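PDB 2O8R: polyphosphate kinase, which probably catalyses the reversible transfer of the terminal phosphate of ATP to a long-chain polyphosphate, with magnesium as cofactor. Local coordinates for residues E138-L143 and L217-P222; L320-L325 and D592-H597; L346-Y351 and R684-K689. The protein carries 3 engineered substitutions. One frame throughout, in Å; residues are numbered along the deposited sequence.

Contact 1 stands apart in the middle domain, its centre about 54 Å from that of contact 3 and about 44 Å from that of contact 2. It is a buried meeting of aromatic and branched aliphatic side chains, with the second subunit close at hand. Contacts 2 and 3 are neighbours, their centres about 11 Å apart, and both reach the same mixed sheet of the C-terminal half. Contact 3 is buried, a leucine against a histidine and a tyrosine. Contact 2 is only partly buried and joins a loop to a segment that ends at a sulfate-bound histidine. A probable hydrogen bond from Leu-325 N to Tyr-351 O ties these two together.

Contact 1. Residues E138-L143 and L217-P222; sequences EIFPLL and LDVVFP
Phe-140 points its ring edge at Val-220. The methyl CG2 of Val-220 lies near the ring plane, 3.9 Å from Phe-140 CE1, and the two side chains run past each other in opposite directions. Leu-143 reaches the same methyl from another quarter: its CD2 is 4.1 Å from Val-220 CG2, and the two side chains cross at about a right angle. Val-219 adds a looser touch, its CG2 4.4 Å from Phe-140 CD1 in an oblique approach to the ring. No hydrogen bond crosses between the segments, so the joint is wholly apolar. Phe-140 gets its ring across because CG is anti to the backbone N (chi1 -175°). Val-220 splits its branches: while CG2 meets Phe-140, CG1 lies over a face of the following Phe-221 ring, 3.5 Å above its plane.

These residues belong to the middle domain of polyphosphate kinase 1, where helix 125-139 is followed by 3-10 geometry. The turn is tied by Leu-143 N to Phe-140 O at 2.9 Å, which brings Phe-140 and Leu-143 together on the side facing 217-222. Opposite them, Val-219 and Val-220 come from a short, weakly bonded helical turn in which Phe-221 N bonds Leu-217 O at 2.9 Å. Phe-135, earlier on helix 125-139, touches Leu-143 and both valines, and Leu-182 of strand 178-183 packs on Val-220. The second subunit also closes in: its Phe-156 packs on Phe-140, and it takes part in backbone hydrogen bonding with Val-220.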
loop_
_atom_site.group_PDB
_atom_site.type_symbol
_atom_site.label_atom_id
_atom_site.label_comp_id
_atom_site.label_asym_id
_atom_site.label_seq_id
_atom_site.Cartn_x
_atom_site.Cartn_y
_atom_site.Cartn_z
ATOM N N GLU A 138 20.515 14.069 2.841
ATOM C CA GLU A 138 19.287 13.269 2.942
ATOM C C GLU A 138 18.208 13.797 3.901
ATOM O O GLU A 138 17.026 13.768 3.571
ATOM C CB GLU A 138 19.632 11.825 3.310
ATOM C CG GLU A 138 20.554 11.135 2.323
ATOM C CD GLU A 138 19.813 10.396 1.233
ATOM O OE1 GLU A 138 18.579 10.551 1.127
ATOM O OE2 GLU A 138 20.470 9.646 0.481
ATOM N N ILE A 139 18.602 14.249 5.088
ATOM C CA ILE A 139 17.627 14.767 6.052
ATOM C C ILE A 139 17.227 16.208 5.759
ATOM O O ILE A 139 16.047 16.513 5.586
ATOM C CB ILE A 139 18.152 14.725 7.494
ATOM C CG1 ILE A 139 18.477 13.292 7.906
ATOM C CG2 ILE A 139 17.130 15.334 8.434
ATOM C CD1 ILE A 139 18.915 13.166 9.327
ATOM N N PHE A 140 18.221 17.087 5.709
ATOM C CA PHE A 140 17.984 18.522 5.576
ATOM C C PHE A 140 16.963 18.889 4.496
ATOM O O PHE A 140 16.050 19.656 4.772
ATOM C CB PHE A 140 19.301 19.288 5.388
ATOM C CG PHE A 140 19.139 20.771 5.362
ATOM C CD1 PHE A 140 19.140 21.496 6.543
ATOM C CD2 PHE A 140 18.977 21.446 4.154
ATOM C CE1 PHE A 140 18.987 22.871 6.535
ATOM C CE2 PHE A 140 18.822 22.817 4.133
ATOM C CZ PHE A 140 18.828 23.535 5.331
ATOM N N PRO A 141 17.100 18.343 3.275
ATOM C CA PRO A 141 16.091 18.674 2.245
ATOM C C PRO A 141 14.645 18.330 2.621
ATOM O O PRO A 141 13.722 18.786 1.957
ATOM C CB PRO A 141 16.515 17.830 1.036
ATOM C CG PRO A 141 17.947 17.462 1.282
ATOM C CD PRO A 141 18.162 17.451 2.756
ATOM N N LEU A 142 14.453 17.538 3.673
ATOM C CA LEU A 142 13.118 17.121 4.086
ATOM C C LEU A 142 12.640 17.874 5.340
ATOM O O LEU A 142 11.605 17.565 5.924
ATOM C CB LEU A 142 13.097 15.604 4.315
ATOM C CG LEU A 142 13.420 14.640 3.158
ATOM C CD1 LEU A 142 13.197 13.195 3.588
ATOM C CD2 LEU A 142 12.576 14.944 1.936
ATOM N N LEU A 143 13.394 18.884 5.739
ATOM C CA LEU A 143 13.048 19.683 6.900
ATOM C C LEU A 143 12.192 20.896 6.544
ATOM O O LEU A 143 12.181 21.365 5.411
ATOM C CB LEU A 143 14.329 20.152 7.581
ATOM C CG LEU A 143 14.885 19.353 8.767
ATOM C CD1 LEU A 143 14.490 17.907 8.717
ATOM C CD2 LEU A 143 16.400 19.500 8.852
ATOM N N LEU A 217 21.588 20.918 14.443
ATOM C CA LEU A 217 20.659 22.032 14.525
ATOM C C LEU A 217 21.354 23.353 14.223
ATOM O O LEU A 217 20.734 24.281 13.696
ATOM C CB LEU A 217 19.997 22.076 15.907
ATOM C CG LEU A 217 18.893 21.054 16.201
ATOM C CD1 LEU A 217 18.551 21.041 17.665
ATOM C CD2 LEU A 217 17.661 21.363 15.379
ATOM N N ASP A 218 22.650 23.414 14.529
ATOM C CA ASP A 218 23.473 24.595 14.260
ATOM C C ASP A 218 23.552 24.988 12.784
ATOM O O ASP A 218 23.728 26.163 12.481
ATOM C CB ASP A 218 24.880 24.422 14.828
ATOM C CG ASP A 218 25.452 23.059 14.542
ATOM O OD1 ASP A 218 25.067 22.090 15.239
ATOM O OD2 ASP A 218 26.289 22.959 13.623
ATOM N N VAL A 219 23.404 24.031 11.868
ATOM C CA VAL A 219 23.390 24.368 10.439
ATOM C C VAL A 219 22.018 24.892 10.002
ATOM O O VAL A 219 21.901 25.654 9.030
ATOM C CB VAL A 219 23.894 23.203 9.519
ATOM C CG1 VAL A 219 24.769 22.213 10.295
ATOM C CG2 VAL A 219 22.755 22.489 8.833
ATOM N N VAL A 220 20.990 24.498 10.746
ATOM C CA VAL A 220 19.615 24.884 10.449
ATOM C C VAL A 220 19.366 26.297 10.974
ATOM O O VAL A 220 18.651 27.099 10.360
ATOM C CB VAL A 220 18.624 23.867 11.062
ATOM C CG1 VAL A 220 17.192 24.333 10.926
ATOM C CG2 VAL A 220 18.799 22.512 10.398
ATOM N N PHE A 221 19.998 26.612 12.094
ATOM C CA PHE A 221 19.866 27.935 12.679
ATOM C C PHE A 221 21.228 28.618 12.825
ATOM O O PHE A 221 21.725 28.779 13.943
ATOM C CB PHE A 221 19.174 27.823 14.037
ATOM C CG PHE A 221 17.848 27.109 13.991
ATOM C CD1 PHE A 221 16.688 27.794 13.646
ATOM C CD2 PHE A 221 17.757 25.756 14.302
ATOM C CE1 PHE A 221 15.461 27.141 13.609
ATOM C CE2 PHE A 221 16.540 25.101 14.272
ATOM C CZ PHE A 221 15.386 25.797 13.919
ATOM N N PRO A 222 21.840 29.026 11.697
ATOM C CA PRO A 222 23.188 29.589 11.760
ATOM C C PRO A 222 23.294 30.857 12.616
ATOM O O PRO A 222 24.283 31.043 13.321
ATOM C CB PRO A 222 23.500 29.905 10.296
ATOM C CG PRO A 222 22.173 30.017 9.641
ATOM C CD PRO A 222 21.338 28.996 10.312
#

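Contact 2. Residues L320-L325 and D592-H597. With SO4 (sulfate ion), chain F.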
loop_
_atom_site.group_PDB
_atom_site.type_symbol
_atom_site.label_atom_id
_atom_site.label_comp_id
_atom_site.label_asym_id
_atom_site.label_seq_id
_atom_site.Cartn_x
_atom_site.Cartn_y
_atom_site.Cartn_z
ATOM N N LEU A 320 11.623 -18.536 16.264
ATOM C CA LEU A 320 11.230 -19.030 14.959
ATOM C C LEU A 320 9.884 -19.724 15.063
ATOM O O LEU A 320 9.745 -20.716 15.777
ATOM C CB LEU A 320 12.299 -19.978 14.417
ATOM C CG LEU A 320 11.916 -21.092 13.446
ATOM C CD1 LEU A 320 11.676 -20.564 12.039
ATOM C CD2 LEU A 320 13.006 -22.132 13.458
ATOM N N THR A 321 8.890 -19.200 14.355
ATOM C CA THR A 321 7.583 -19.837 14.337
ATOM C C THR A 321 7.592 -21.053 13.402
ATOM O O THR A 321 8.096 -20.977 12.286
ATOM C CB THR A 321 6.489 -18.855 13.933
ATOM O OG1 THR A 321 6.605 -18.580 12.537
ATOM C CG2 THR A 321 6.606 -17.554 14.750
ATOM N N PRO A 322 7.036 -22.186 13.863
ATOM C CA PRO A 322 7.131 -23.439 13.128
ATOM C C PRO A 322 6.318 -23.467 11.841
ATOM O O PRO A 322 5.474 -22.601 11.601
ATOM C CB PRO A 322 6.566 -24.475 14.106
ATOM C CG PRO A 322 6.529 -23.800 15.436
ATOM C CD PRO A 322 6.280 -22.359 15.110
ATOM N N GLU A 323 6.590 -24.478 11.027
ATOM C CA GLU A 323 5.966 -24.627 9.741
ATOM C C GLU A 323 4.544 -25.071 9.949
ATOM O O GLU A 323 4.299 -26.049 10.651
ATOM C CB GLU A 323 6.714 -25.668 8.925
ATOM C CG GLU A 323 6.467 -25.571 7.436
ATOM C CD GLU A 323 7.191 -26.653 6.673
ATOM O OE1 GLU A 323 7.460 -27.724 7.268
ATOM O OE2 GLU A 323 7.495 -26.432 5.480
ATOM N N PRO A 324 3.596 -24.337 9.360
ATOM C CA PRO A 324 2.179 -24.639 9.522
ATOM C C PRO A 324 1.779 -25.994 8.962
ATOM O O PRO A 324 2.058 -26.303 7.806
ATOM C CB PRO A 324 1.485 -23.515 8.757
ATOM C CG PRO A 324 2.499 -22.421 8.683
ATOM C CD PRO A 324 3.810 -23.125 8.554
ATOM N N LEU A 325 1.127 -26.770 9.819
ATOM C CA LEU A 325 0.626 -28.098 9.533
ATOM C C LEU A 325 -0.461 -28.151 8.481
ATOM O O LEU A 325 -1.168 -27.179 8.250
ATOM C CB LEU A 325 0.034 -28.696 10.809
ATOM C CG LEU A 325 0.970 -28.724 12.009
ATOM C CD1 LEU A 325 0.197 -29.023 13.276
ATOM C CD2 LEU A 325 2.098 -29.705 11.781
ATOM N N ASP A 592 0.836 -14.261 24.804
ATOM C CA ASP A 592 2.055 -14.851 24.283
ATOM C C ASP A 592 2.247 -14.227 22.887
ATOM O O ASP A 592 1.584 -13.236 22.551
ATOM C CB ASP A 592 1.877 -16.368 24.200
ATOM C CG ASP A 592 3.197 -17.154 24.248
ATOM O OD1 ASP A 592 4.294 -16.563 24.172
ATOM O OD2 ASP A 592 3.130 -18.401 24.354
HETATM N N MSE A 593 3.132 -14.801 22.073
HETATM C CA MSE A 593 3.427 -14.254 20.748
HETATM C C MSE A 593 2.228 -14.159 19.794
HETATM O O MSE A 593 2.094 -13.173 19.064
HETATM C CB MSE A 593 4.533 -15.055 20.086
HETATM C CG MSE A 593 5.153 -14.328 18.918
HETATM SE SE MSE A 593 6.529 -15.354 18.018
HETATM C CE MSE A 593 7.645 -13.847 17.464
ATOM N N TYR A 594 1.377 -15.186 19.789
ATOM C CA TYR A 594 0.171 -15.168 18.975
ATOM C C TYR A 594 -0.916 -14.471 19.745
ATOM O O TYR A 594 -0.998 -14.598 20.962
ATOM C CB TYR A 594 -0.316 -16.580 18.629
ATOM C CG TYR A 594 0.675 -17.457 17.907
ATOM C CD1 TYR A 594 1.599 -16.926 17.019
ATOM C CD2 TYR A 594 0.657 -18.827 18.087
ATOM C CE1 TYR A 594 2.490 -17.725 16.374
ATOM C CE2 TYR A 594 1.537 -19.633 17.437
ATOM C CZ TYR A 594 2.457 -19.085 16.586
ATOM O OH TYR A 594 3.346 -19.912 15.940
ATOM N N LEU A 595 -1.760 -13.731 19.042
ATOM C CA LEU A 595 -2.869 -13.078 19.704
ATOM C C LEU A 595 -3.972 -14.115 19.904
ATOM O O LEU A 595 -4.493 -14.697 18.943
ATOM C CB LEU A 595 -3.328 -11.856 18.913
ATOM C CG LEU A 595 -4.383 -10.932 19.516
ATOM C CD1 LEU A 595 -4.028 -9.457 19.362
ATOM C CD2 LEU A 595 -5.689 -11.208 18.856
ATOM N N GLU A 596 -4.282 -14.365 21.173
ATOM C CA GLU A 596 -5.261 -15.371 21.569
ATOM C C GLU A 596 -6.666 -14.882 21.268
ATOM O O GLU A 596 -7.316 -14.242 22.089
ATOM C CB GLU A 596 -5.105 -15.686 23.047
ATOM C CG GLU A 596 -3.856 -16.479 23.382
ATOM C CD GLU A 596 -3.907 -17.914 22.876
ATOM O OE1 GLU A 596 -5.007 -18.494 22.785
ATOM O OE2 GLU A 596 -2.841 -18.469 22.568
ATOM N N HIS A 597 -7.138 -15.202 20.074
ATOM C CA HIS A 597 -8.266 -14.484 19.555
ATOM C C HIS A 597 -9.491 -15.355 19.485
ATOM O O HIS A 597 -10.587 -14.857 19.261
ATOM C CB HIS A 597 -7.915 -13.909 18.176
ATOM C CG HIS A 597 -8.951 -12.985 17.630
ATOM N ND1 HIS A 597 -9.915 -13.397 16.735
ATOM C CD2 HIS A 597 -9.189 -11.676 17.868
ATOM C CE1 HIS A 597 -10.690 -12.374 16.433
ATOM N NE2 HIS A 597 -10.269 -11.318 17.105
HETATM S S SO4 F . -12.440 -8.869 15.768
HETATM O O1 SO4 F . -11.001 -9.116 15.818
HETATM O O2 SO4 F . -12.779 -7.823 16.746
HETATM O O3 SO4 F . -12.811 -8.429 14.425
HETATM O O4 SO4 F . -13.159 -10.115 16.015
#
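The hydroxyl end of Tyr-594 rests against Thr-321 and Pro-322 together, where the two residues join. Its OH is 3.9 Å from Thr-321 CB and 3.9 Å from Pro-322 CD, van der Waals contacts made obliquely to both residues. The packed side is that of the tyrosine, which is buried and has Pro-350 against it as well. The facing side is more open: Pro-322 is exposed, Thr-321 and selenomethionine Met-593 partly so, and Met-593 touches at a single point, its SE 3.9 Å from Thr-321 CG2, with the two side chains at about a right angle. With chi1 at 73° the methyl CG2 of Thr-321 lies anti to the carbonyl carbon and meets the selenium, while CB faces the tyrosine hydroxyl. No hydrogen bond joins the two segments.

Farther along, strand 595-596 runs parallel to strand 474-481 in a sheet of the phospholipase D-like C-terminal half. That strand leads to His-597, predicted to bind ATP and well away from 320-325. His-597 NE2 donates to SO4 O1 at 2.7 Å; the bond is bent (138°), and the sulfur lies in the ring plane at its edge. The other ring nitrogen, ND1, is hydrogen-bonded to Asp-476 OD1; with both nitrogens engaged, the ring's rotation is held. The Tyr-474 ring meets it with planes at about 50°. Arg-599 also holds the sulfate, probably a crystallisation ion, in a position consistent with a phosphate site.

Contact 3. Residues L346-Y351 and R684-K689; sequences LIHVPY and RYLKGK
Leu-686 pushes its forked end between His-348 and Tyr-351, and it meets both side chains at about a right angle. The CD1 methyl serves both partners: it is 3.9 Å from Tyr-351 CB and 4.0 Å from His-348 CD2. The other methyl is used on the histidine alone, with Leu-686 CD2 4.0 Å from His-348 CD2. On the tyrosine the leucine stays at the root of the side chain, touching CB and the adjoining ring atoms CG and CD2 obliquely. The approach to the imidazole is likewise oblique, through the carbon CD2, and NE2 is turned to a polar partner.

All three side chains leave their backbones with CG anti to the carbonyl carbon. For Leu-686 (chi1 -76°) this turns the fork toward His-348 of the strand and Tyr-351 just after it. The Tyr-351 ring has a neighbour over one face: Pro-350 CD lies 3.4 Å above its plane, toward the rim.

Polar groups line the flank of this apolar wedge. His-348 NE2 makes a weak hydrogen bond to one carboxylate oxygen of Glu-641, and Lys-689 forms a salt bridge with the other; His-348 NE2 and Lys-689 NZ remain 6.6 Å apart. The carboxylate would probably favour a protonated His-348, though the nearby lysine would work against it.

The join brings helix 678-691, near the C-terminal end of the chain, against strand 345-349 of the phospholipase D-like C-terminal domain 1. That strand pairs antiparallel with 474-481, whose Thr-477 touches His-348. Helix 636-651 supplies Glu-641 beside Leu-686, while Ile-682 and Tyr-683, earlier on helix 678-691, pack against Tyr-351.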
loop_
_atom_site.group_PDB
_atom_site.type_symbol
_atom_site.label_atom_id
_atom_site.label_comp_id
_atom_site.label_asym_id
_atom_site.label_seq_id
_atom_site.Cartn_x
_atom_site.Cartn_y
_atom_site.Cartn_z
ATOM N N LEU A 346 -11.728 -29.054 11.684
ATOM C CA LEU A 346 -11.434 -27.942 12.555
ATOM C C LEU A 346 -10.047 -27.476 12.178
ATOM O O LEU A 346 -9.104 -28.261 12.176
ATOM C CB LEU A 346 -11.411 -28.439 13.989
ATOM C CG LEU A 346 -11.961 -27.604 15.124
ATOM C CD1 LEU A 346 -13.344 -27.029 14.786
ATOM C CD2 LEU A 346 -12.023 -28.524 16.316
ATOM N N ILE A 347 -9.911 -26.206 11.838
ATOM C CA ILE A 347 -8.596 -25.677 11.513
ATOM C C ILE A 347 -8.204 -24.616 12.522
ATOM O O ILE A 347 -8.913 -23.630 12.720
ATOM C CB ILE A 347 -8.561 -25.086 10.108
ATOM C CG1 ILE A 347 -8.909 -26.156 9.061
ATOM C CG2 ILE A 347 -7.225 -24.405 9.848
ATOM C CD1 ILE A 347 -8.040 -27.403 9.102
ATOM N N HIS A 348 -7.073 -24.844 13.165
ATOM C CA HIS A 348 -6.572 -23.953 14.186
ATOM C C HIS A 348 -5.382 -23.208 13.634
ATOM O O HIS A 348 -4.291 -23.766 13.476
ATOM C CB HIS A 348 -6.161 -24.753 15.420
ATOM C CG HIS A 348 -7.235 -25.659 15.930
ATOM N ND1 HIS A 348 -8.329 -25.194 16.630
ATOM C CD2 HIS A 348 -7.383 -27.002 15.845
ATOM C CE1 HIS A 348 -9.106 -26.213 16.949
ATOM N NE2 HIS A 348 -8.555 -27.320 16.486
ATOM N N VAL A 349 -5.576 -21.935 13.345
ATOM C CA VAL A 349 -4.497 -21.207 12.719
ATOM C C VAL A 349 -3.720 -20.340 13.642
ATOM O O VAL A 349 -4.289 -19.734 14.551
ATOM C CB VAL A 349 -4.930 -20.246 11.589
ATOM C CG1 VAL A 349 -5.514 -20.999 10.425
ATOM C CG2 VAL A 349 -5.867 -19.130 12.126
ATOM N N PRO A 350 -2.421 -20.560 13.587
ATOM C CA PRO A 350 -1.179 -20.290 12.917
ATOM C C PRO A 350 -0.686 -21.728 12.686
ATOM O O PRO A 350 -0.065 -22.010 11.668
ATOM C CB PRO A 350 -0.342 -19.571 13.966
ATOM C CG PRO A 350 -1.212 -19.502 15.200
ATOM C CD PRO A 350 -2.170 -20.634 15.028
ATOM N N TYR A 351 -1.045 -22.621 13.623
ATOM C CA TYR A 351 -0.680 -24.046 13.663
ATOM C C TYR A 351 -0.955 -24.790 12.353
ATOM O O TYR A 351 -0.117 -25.551 11.886
ATOM C CB TYR A 351 -1.405 -24.753 14.823
ATOM C CG TYR A 351 -1.387 -24.004 16.153
ATOM C CD1 TYR A 351 -0.197 -23.778 16.827
ATOM C CD2 TYR A 351 -2.562 -23.545 16.742
ATOM C CE1 TYR A 351 -0.163 -23.104 18.033
ATOM C CE2 TYR A 351 -2.533 -22.847 17.946
ATOM C CZ TYR A 351 -1.326 -22.642 18.594
ATOM O OH TYR A 351 -1.267 -21.969 19.802
ATOM N N ARG A 684 2.678 -28.985 19.157
ATOM C CA ARG A 684 3.139 -30.372 19.273
ATOM C C ARG A 684 1.976 -31.348 19.267
ATOM O O ARG A 684 2.038 -32.391 18.617
ATOM C CB ARG A 684 4.018 -30.575 20.507
ATOM C CG ARG A 684 5.389 -29.938 20.358
ATOM C CD ARG A 684 6.269 -30.124 21.576
ATOM N NE ARG A 684 7.214 -29.014 21.693
ATOM C CZ ARG A 684 7.208 -28.114 22.676
ATOM N NH1 ARG A 684 6.315 -28.194 23.664
ATOM N NH2 ARG A 684 8.111 -27.137 22.679
ATOM N N TYR A 685 0.914 -30.989 19.982
ATOM C CA TYR A 685 -0.285 -31.816 20.069
ATOM C C TYR A 685 -0.888 -32.062 18.680
ATOM O O TYR A 685 -1.179 -33.201 18.320
ATOM C CB TYR A 685 -1.289 -31.146 21.017
ATOM C CG TYR A 685 -2.714 -31.646 20.935
ATOM C CD1 TYR A 685 -3.140 -32.726 21.692
ATOM C CD2 TYR A 685 -3.644 -31.014 20.124
ATOM C CE1 TYR A 685 -4.453 -33.176 21.621
ATOM C CE2 TYR A 685 -4.950 -31.451 20.056
ATOM C CZ TYR A 685 -5.352 -32.534 20.805
ATOM O OH TYR A 685 -6.664 -32.975 20.722
ATOM N N LEU A 686 -1.043 -30.987 17.908
ATOM C CA LEU A 686 -1.688 -31.037 16.603
ATOM C C LEU A 686 -0.805 -31.713 15.571
ATOM O O LEU A 686 -1.294 -32.448 14.717
ATOM C CB LEU A 686 -2.081 -29.633 16.134
ATOM C CG LEU A 686 -3.315 -29.051 16.834
ATOM C CD1 LEU A 686 -3.457 -27.570 16.598
ATOM C CD2 LEU A 686 -4.559 -29.762 16.373
ATOM N N LYS A 687 0.497 -31.469 15.661
ATOM C CA LYS A 687 1.449 -32.113 14.776
ATOM C C LYS A 687 1.454 -33.602 15.106
ATOM O O LYS A 687 1.424 -34.445 14.209
ATOM C CB LYS A 687 2.834 -31.508 14.963
ATOM C CG LYS A 687 3.868 -32.002 13.970
ATOM C CD LYS A 687 5.269 -31.571 14.388
ATOM C CE LYS A 687 6.314 -32.275 13.531
ATOM N NZ LYS A 687 7.690 -31.836 13.882
ATOM N N GLY A 688 1.456 -33.906 16.402
ATOM C CA GLY A 688 1.352 -35.275 16.886
ATOM C C GLY A 688 0.239 -36.015 16.179
ATOM O O GLY A 688 0.486 -36.976 15.462
ATOM N N LYS A 689 -0.983 -35.529 16.332
ATOM C CA LYS A 689 -2.127 -36.213 15.754
ATOM C C LYS A 689 -2.039 -36.375 14.222
ATOM O O LYS A 689 -2.641 -37.289 13.665
ATOM C CB LYS A 689 -3.449 -35.556 16.193
ATOM C CG LYS A 689 -3.933 -34.453 15.286
ATOM C CD LYS A 689 -5.437 -34.545 15.074
ATOM C CE LYS A 689 -5.915 -33.460 14.119
ATOM N NZ LYS A 689 -7.387 -33.379 14.068
#